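Local coordinates for protein toxin-antitoxin system toxin HepN family (Shewanella oneidensis MR-1, PDB 6M6U) that cleaves mRNA as the toxin of a type VII toxin-antitoxin system and is neutralised by its cognate antitoxin MntA, mostly through tri-AMPylation, at residues B[6-11]-B[47-52]; B[56-61]-B[73-78]. All blocks are in the same frame, centred on the assembly; numbering follows the deposited sequence.

Contact 1 (B[6-11]-B[47-52]); sequences INKIAT and CEACID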
loop_
_atom_site.group_PDB
_atom_site.type_symbol
_atom_site.label_atom_id
_atom_site.label_comp_id
_atom_site.label_asym_id
_atom_site.label_seq_id
_atom_site.Cartn_x
_atom_site.Cartn_y
_atom_site.Cartn_z
ATOM N N ILE B 6 8.893 -28.399 -40.496
ATOM C CA ILE B 6 9.897 -28.744 -41.500
ATOM C C ILE B 6 11.303 -28.679 -40.912
ATOM O O ILE B 6 12.126 -29.575 -41.137
ATOM C CB ILE B 6 9.749 -27.829 -42.732
ATOM C CG1 ILE B 6 8.455 -28.160 -43.490
ATOM C CG2 ILE B 6 10.967 -27.941 -43.635
ATOM C CD1 ILE B 6 7.979 -27.054 -44.420
ATOM N N ASN B 7 11.600 -27.631 -40.139
ATOM C CA ASN B 7 12.942 -27.496 -39.578
ATOM C C ASN B 7 13.212 -28.547 -38.511
ATOM O O ASN B 7 14.330 -29.071 -38.417
ATOM C CB ASN B 7 13.143 -26.089 -39.016
ATOM C CG ASN B 7 13.252 -25.040 -40.106
ATOM O OD1 ASN B 7 14.351 -24.654 -40.504
ATOM N ND2 ASN B 7 12.109 -24.582 -40.601
ATOM N N LYS B 8 12.205 -28.876 -37.697
ATOM C CA LYS B 8 12.395 -29.913 -36.688
ATOM C C LYS B 8 12.582 -31.282 -37.333
ATOM O O LYS B 8 13.386 -32.092 -36.854
ATOM C CB LYS B 8 11.217 -29.928 -35.712
ATOM C CG LYS B 8 11.053 -28.640 -34.916
ATOM C CD LYS B 8 12.310 -28.294 -34.132
ATOM C CE LYS B 8 12.173 -26.934 -33.457
ATOM N NZ LYS B 8 13.369 -26.572 -32.645
ATOM N N ILE B 9 11.847 -31.558 -38.418
ATOM C CA ILE B 9 12.088 -32.771 -39.200
ATOM C C ILE B 9 13.540 -32.821 -39.648
ATOM O O ILE B 9 14.242 -33.817 -39.438
ATOM C CB ILE B 9 11.138 -32.841 -40.410
ATOM C CG1 ILE B 9 9.685 -33.038 -39.974
ATOM C CG2 ILE B 9 11.571 -33.957 -41.356
ATOM C CD1 ILE B 9 9.483 -34.172 -39.009
ATOM N N ALA B 10 14.012 -31.735 -40.268
ATOM C CA ALA B 10 15.389 -31.686 -40.752
ATOM C C ALA B 10 16.386 -31.944 -39.627
ATOM O O ALA B 10 17.403 -32.619 -39.831
ATOM C CB ALA B 10 15.665 -30.333 -41.409
ATOM N N THR B 11 16.104 -31.428 -38.428
ATOM C CA THR B 11 17.021 -31.615 -37.307
ATOM C C THR B 11 17.065 -33.071 -36.858
ATOM O O THR B 11 18.145 -33.604 -36.579
ATOM C CB THR B 11 16.621 -30.697 -36.151
ATOM O OG1 THR B 11 16.937 -29.346 -36.502
ATOM C CG2 THR B 11 17.357 -31.074 -34.870
ATOM N N CYS B 47 15.163 -35.993 -29.441
ATOM C CA CYS B 47 14.007 -35.962 -28.552
ATOM C C CYS B 47 13.417 -34.561 -28.467
ATOM O O CYS B 47 12.194 -34.392 -28.522
ATOM C CB CYS B 47 14.393 -36.464 -27.160
ATOM S SG CYS B 47 14.670 -38.243 -27.057
ATOM N N GLU B 48 14.271 -33.541 -28.346
ATOM C CA GLU B 48 13.765 -32.177 -28.239
ATOM C C GLU B 48 13.083 -31.742 -29.527
ATOM O O GLU B 48 12.078 -31.025 -29.491
ATOM C CB GLU B 48 14.897 -31.220 -27.870
ATOM C CG GLU B 48 15.325 -31.331 -26.415
ATOM C CD GLU B 48 14.215 -30.938 -25.452
ATOM O OE1 GLU B 48 13.478 -29.968 -25.742
ATOM O OE2 GLU B 48 14.071 -31.609 -24.407
ATOM N N ALA B 49 13.601 -32.176 -30.676
ATOM C CA ALA B 49 12.936 -31.852 -31.933
ATOM C C ALA B 49 11.577 -32.536 -32.027
ATOM O O ALA B 49 10.608 -31.939 -32.514
ATOM C CB ALA B 49 13.828 -32.233 -33.113
ATOM N N CYS B 50 11.476 -33.782 -31.550
ATOM C CA CYS B 50 10.182 -34.461 -31.530
ATOM C C CYS B 50 9.221 -33.795 -30.559
ATOM O O CYS B 50 8.031 -33.640 -30.860
ATOM C CB CYS B 50 10.357 -35.931 -31.159
ATOM S SG CYS B 50 11.075 -36.957 -32.454
ATOM N N ILE B 51 9.718 -33.411 -29.381
ATOM C CA ILE B 51 8.873 -32.768 -28.384
ATOM C C ILE B 51 8.390 -31.412 -28.886
ATOM O O ILE B 51 7.231 -31.033 -28.669
ATOM C CB ILE B 51 9.636 -32.655 -27.053
ATOM C CG1 ILE B 51 9.845 -34.052 -26.460
ATOM C CG2 ILE B 51 8.894 -31.750 -26.068
ATOM C CD1 ILE B 51 10.876 -34.100 -25.364
ATOM N N ASP B 52 9.256 -30.666 -29.579
ATOM C CA ASP B 52 8.849 -29.366 -30.101
ATOM C C ASP B 52 7.733 -29.511 -31.127
ATOM O O ASP B 52 6.811 -28.690 -31.169
ATOM C CB ASP B 52 10.045 -28.637 -30.713
ATOM C CG ASP B 52 11.044 -28.164 -29.668
ATOM O OD1 ASP B 52 10.733 -28.232 -28.457
ATOM O OD2 ASP B 52 12.144 -27.719 -30.066
#
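K8 and D52 form the one charged link between 6-11 and 47-52, a salt bridge in which K8 NZ lies 3.1 Å from D52 OD2. D52 OD2 receives the ammonium group through its anti lone pair, on the side away from OD1. A bend at chi2 (-57°) folds the lysine chain before its last two torsions run extended, which carries NZ across to the carboxylate, one turn beyond A49.

The aliphatic part of the lysine contributes van der Waals contact along the same path. K8 CE passes 3.9 Å from D52 CB, so the methylenes lie against the base of the aspartate while the charged ends meet.

A49 packs by van der Waals contact, against a backbone carbonyl oxygen and a methyl. A49 CB sits 3.8 Å from K8 O and 4.1 Å from T11 CG2. The threonine methyl reaches it because CG2 is anti to the backbone N, whereas OG1 turns back to make a weak hydrogen bond to N7 O. With a small residue at the crossing, the K8 and A49 CA atoms approach to 5.2 Å.

The two local axes are 8.9 Å apart and run nearly antiparallel, at 158°, as neighbours in the all-helical HEPN-type bundle. Helix 120-131 packs on I9 and C50, helices 69-78 and 84-102 on I51, and H102 of a second HepT subunit, probably an active-site residue, on both K8 and D52.

Contact 2 (B[56-61]-B[73-78]); sequences HINRQQ and FTLLAQ
I57 meets L76 where the C-terminal end of helix 33-60 packs on helix 69-78, two consecutive helices of the all-helical HepT fold joined by a connection that includes a loop. The local axes diverge by 56°, with a closest approach of 9.9 Å, and a few side chains bridge them.

The I57 contribution is its CG2 methyl, which lies 3.8 Å from L76 CD2; the two side chains cross at about a right angle. Having CG2 anti to the backbone N, with CG1 beside that N, places this methyl at the leucine. The L76 CB does not point straight at 56-61, but the end of its side chain comes nearer, and A54, a turn before N58 on helix 33-60, also touches it.

N58 follows, with its CA 7.1 Å from that of L76, the shortest such distance between the segments. Its amide oxygen rests against both leucines: OD1 lies 3.5 Å from L76 CD2 and 3.6 Å from L75 CB, van der Waals contacts with no hydrogen bond across the segments. The nitrogen has its partner just ahead of 73-78: ND2 is hydrogen-bonded to S72 O, tying the end of one helix to a backbone carbonyl of the other.

The helix ends at Q60, and Q61 is the first residue to leave helical backbone angles. Just before that end, R59 turns to the antitoxin, its NH2 forming a salt bridge with OD1 of D100 of the MntA chain.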
loop_
_atom_site.group_PDB
_atom_site.type_symbol
_atom_site.label_atom_id
_atom_site.label_comp_id
_atom_site.label_asym_id
_atom_site.label_seq_id
_atom_site.Cartn_x
_atom_site.Cartn_y
_atom_site.Cartn_z
ATOM N N HIS B 56 4.006 -28.062 -30.497
ATOM C CA HIS B 56 3.470 -27.168 -31.517
ATOM C C HIS B 56 2.063 -27.587 -31.929
ATOM O O HIS B 56 1.140 -26.762 -31.955
ATOM C CB HIS B 56 4.415 -27.151 -32.720
ATOM C CG HIS B 56 3.882 -26.418 -33.911
ATOM N ND1 HIS B 56 3.947 -25.046 -34.031
ATOM C CD2 HIS B 56 3.302 -26.868 -35.049
ATOM C CE1 HIS B 56 3.418 -24.682 -35.186
ATOM N NE2 HIS B 56 3.021 -25.768 -35.824
ATOM N N ILE B 57 1.882 -28.874 -32.238
ATOM C CA ILE B 57 0.604 -29.355 -32.757
ATOM C C ILE B 57 -0.486 -29.262 -31.693
ATOM O O ILE B 57 -1.620 -28.860 -31.984
ATOM C CB ILE B 57 0.761 -30.790 -33.294
ATOM C CG1 ILE B 57 1.655 -30.791 -34.536
ATOM C CG2 ILE B 57 -0.594 -31.398 -33.614
ATOM C CD1 ILE B 57 2.144 -32.156 -34.929
ATOM N N ASN B 58 -0.163 -29.620 -30.446
ATOM C CA ASN B 58 -1.148 -29.523 -29.371
ATOM C C ASN B 58 -1.636 -28.090 -29.188
ATOM O O ASN B 58 -2.806 -27.862 -28.857
ATOM C CB ASN B 58 -0.561 -30.055 -28.063
ATOM C CG ASN B 58 -0.416 -31.568 -28.062
ATOM O OD1 ASN B 58 -1.300 -32.290 -28.532
ATOM N ND2 ASN B 58 0.706 -32.056 -27.540
ATOM N N ARG B 59 -0.754 -27.109 -29.392
ATOM C CA ARG B 59 -1.179 -25.717 -29.282
ATOM C C ARG B 59 -1.887 -25.251 -30.548
ATOM O O ARG B 59 -2.931 -24.593 -30.468
ATOM C CB ARG B 59 0.020 -24.814 -28.979
ATOM C CG ARG B 59 -0.340 -23.343 -28.781
ATOM C CD ARG B 59 0.912 -22.526 -28.504
ATOM N NE ARG B 59 0.638 -21.113 -28.252
ATOM C CZ ARG B 59 0.644 -20.168 -29.189
ATOM N NH1 ARG B 59 0.897 -20.478 -30.453
ATOM N NH2 ARG B 59 0.388 -18.909 -28.860
ATOM N N GLN B 60 -1.337 -25.590 -31.720
ATOM C CA GLN B 60 -1.959 -25.195 -32.981
ATOM C C GLN B 60 -3.374 -25.740 -33.115
ATOM O O GLN B 60 -4.233 -25.086 -33.717
ATOM C CB GLN B 60 -1.109 -25.663 -34.161
ATOM C CG GLN B 60 0.026 -24.726 -34.498
ATOM C CD GLN B 60 -0.467 -23.422 -35.087
ATOM O OE1 GLN B 60 -1.282 -23.415 -36.009
ATOM N NE2 GLN B 60 0.018 -22.306 -34.549
ATOM N N GLN B 61 -3.642 -26.921 -32.560
ATOM C CA GLN B 61 -4.946 -27.555 -32.681
ATOM C C GLN B 61 -5.695 -27.627 -31.357
ATOM O O GLN B 61 -6.692 -28.349 -31.261
ATOM C CB GLN B 61 -4.788 -28.951 -33.283
ATOM C CG GLN B 61 -3.947 -28.952 -34.540
ATOM C CD GLN B 61 -4.350 -30.044 -35.501
ATOM O OE1 GLN B 61 -3.715 -31.096 -35.566
ATOM N NE2 GLN B 61 -5.412 -29.800 -36.259
ATOM N N PHE B 73 3.226 -36.161 -26.015
ATOM C CA PHE B 73 2.994 -37.313 -26.883
ATOM C C PHE B 73 1.685 -38.003 -26.531
ATOM O O PHE B 73 0.953 -38.450 -27.423
ATOM C CB PHE B 73 4.155 -38.305 -26.787
ATOM C CG PHE B 73 5.451 -37.775 -27.318
ATOM C CD1 PHE B 73 5.546 -37.328 -28.625
ATOM C CD2 PHE B 73 6.576 -37.729 -26.514
ATOM C CE1 PHE B 73 6.739 -36.840 -29.121
ATOM C CE2 PHE B 73 7.774 -37.246 -27.005
ATOM C CZ PHE B 73 7.856 -36.802 -28.313
ATOM N N THR B 74 1.378 -38.103 -25.234
ATOM C CA THR B 74 0.122 -38.714 -24.812
ATOM C C THR B 74 -1.073 -38.008 -25.441
ATOM O O THR B 74 -1.998 -38.665 -25.933
ATOM C CB THR B 74 0.014 -38.696 -23.287
ATOM O OG1 THR B 74 1.062 -39.493 -22.721
ATOM C CG2 THR B 74 -1.328 -39.243 -22.837
ATOM N N LEU B 75 -1.061 -36.670 -25.458
ATOM C CA LEU B 75 -2.183 -35.924 -26.023
ATOM C C LEU B 75 -2.318 -36.162 -27.524
ATOM O O LEU B 75 -3.434 -36.212 -28.052
ATOM C CB LEU B 75 -2.039 -34.430 -25.734
ATOM C CG LEU B 75 -2.241 -33.980 -24.281
ATOM C CD1 LEU B 75 -2.123 -32.463 -24.165
ATOM C CD2 LEU B 75 -3.589 -34.445 -23.741
ATOM N N LEU B 76 -1.195 -36.293 -28.236
ATOM C CA LEU B 76 -1.269 -36.613 -29.660
ATOM C C LEU B 76 -1.903 -37.979 -29.887
ATOM O O LEU B 76 -2.637 -38.178 -30.865
ATOM C CB LEU B 76 0.119 -36.573 -30.295
ATOM C CG LEU B 76 0.880 -35.246 -30.277
ATOM C CD1 LEU B 76 2.294 -35.465 -30.788
ATOM C CD2 LEU B 76 0.160 -34.199 -31.120
ATOM N N ALA B 77 -1.627 -38.937 -28.997
ATOM C CA ALA B 77 -2.161 -40.285 -29.166
ATOM C C ALA B 77 -3.657 -40.331 -28.878
ATOM O O ALA B 77 -4.408 -41.017 -29.580
ATOM C CB ALA B 77 -1.408 -41.265 -28.266
ATOM N N GLN B 78 -4.110 -39.611 -27.846
ATOM C CA GLN B 78 -5.537 -39.568 -27.542
ATOM C C GLN B 78 -6.342 -38.916 -28.658
ATOM O O GLN B 78 -7.543 -39.183 -28.781
ATOM C CB GLN B 78 -5.783 -38.836 -26.222
ATOM C CG GLN B 78 -4.902 -39.316 -25.085
ATOM C CD GLN B 78 -5.185 -38.596 -23.784
ATOM O OE1 GLN B 78 -4.849 -37.422 -23.624
ATOM N NE2 GLN B 78 -5.794 -39.301 -22.838
#

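Contacts 1 and 2 lie in series along the chain and share helix 33-60, their centres about 14 Å apart. F73 of contact 2 joins them directly: its CE2 lies 3.8 Å from I51 CG1 of contact 1, and its CE1 is 3.9 Å from C50 O. Contact 1 is nearer the probable catalytic residues: the D52 side chain is about 8 Å from that of R97, E48 forms a salt bridge with R97, and H102 of a second HepT subunit packs close by. Contact 2 is remote from the annotated sites. Neighbouring residues on the same segments bind the MntA chain: E48 by a hydrogen bond to its H113, R59 by a salt bridge to its D100.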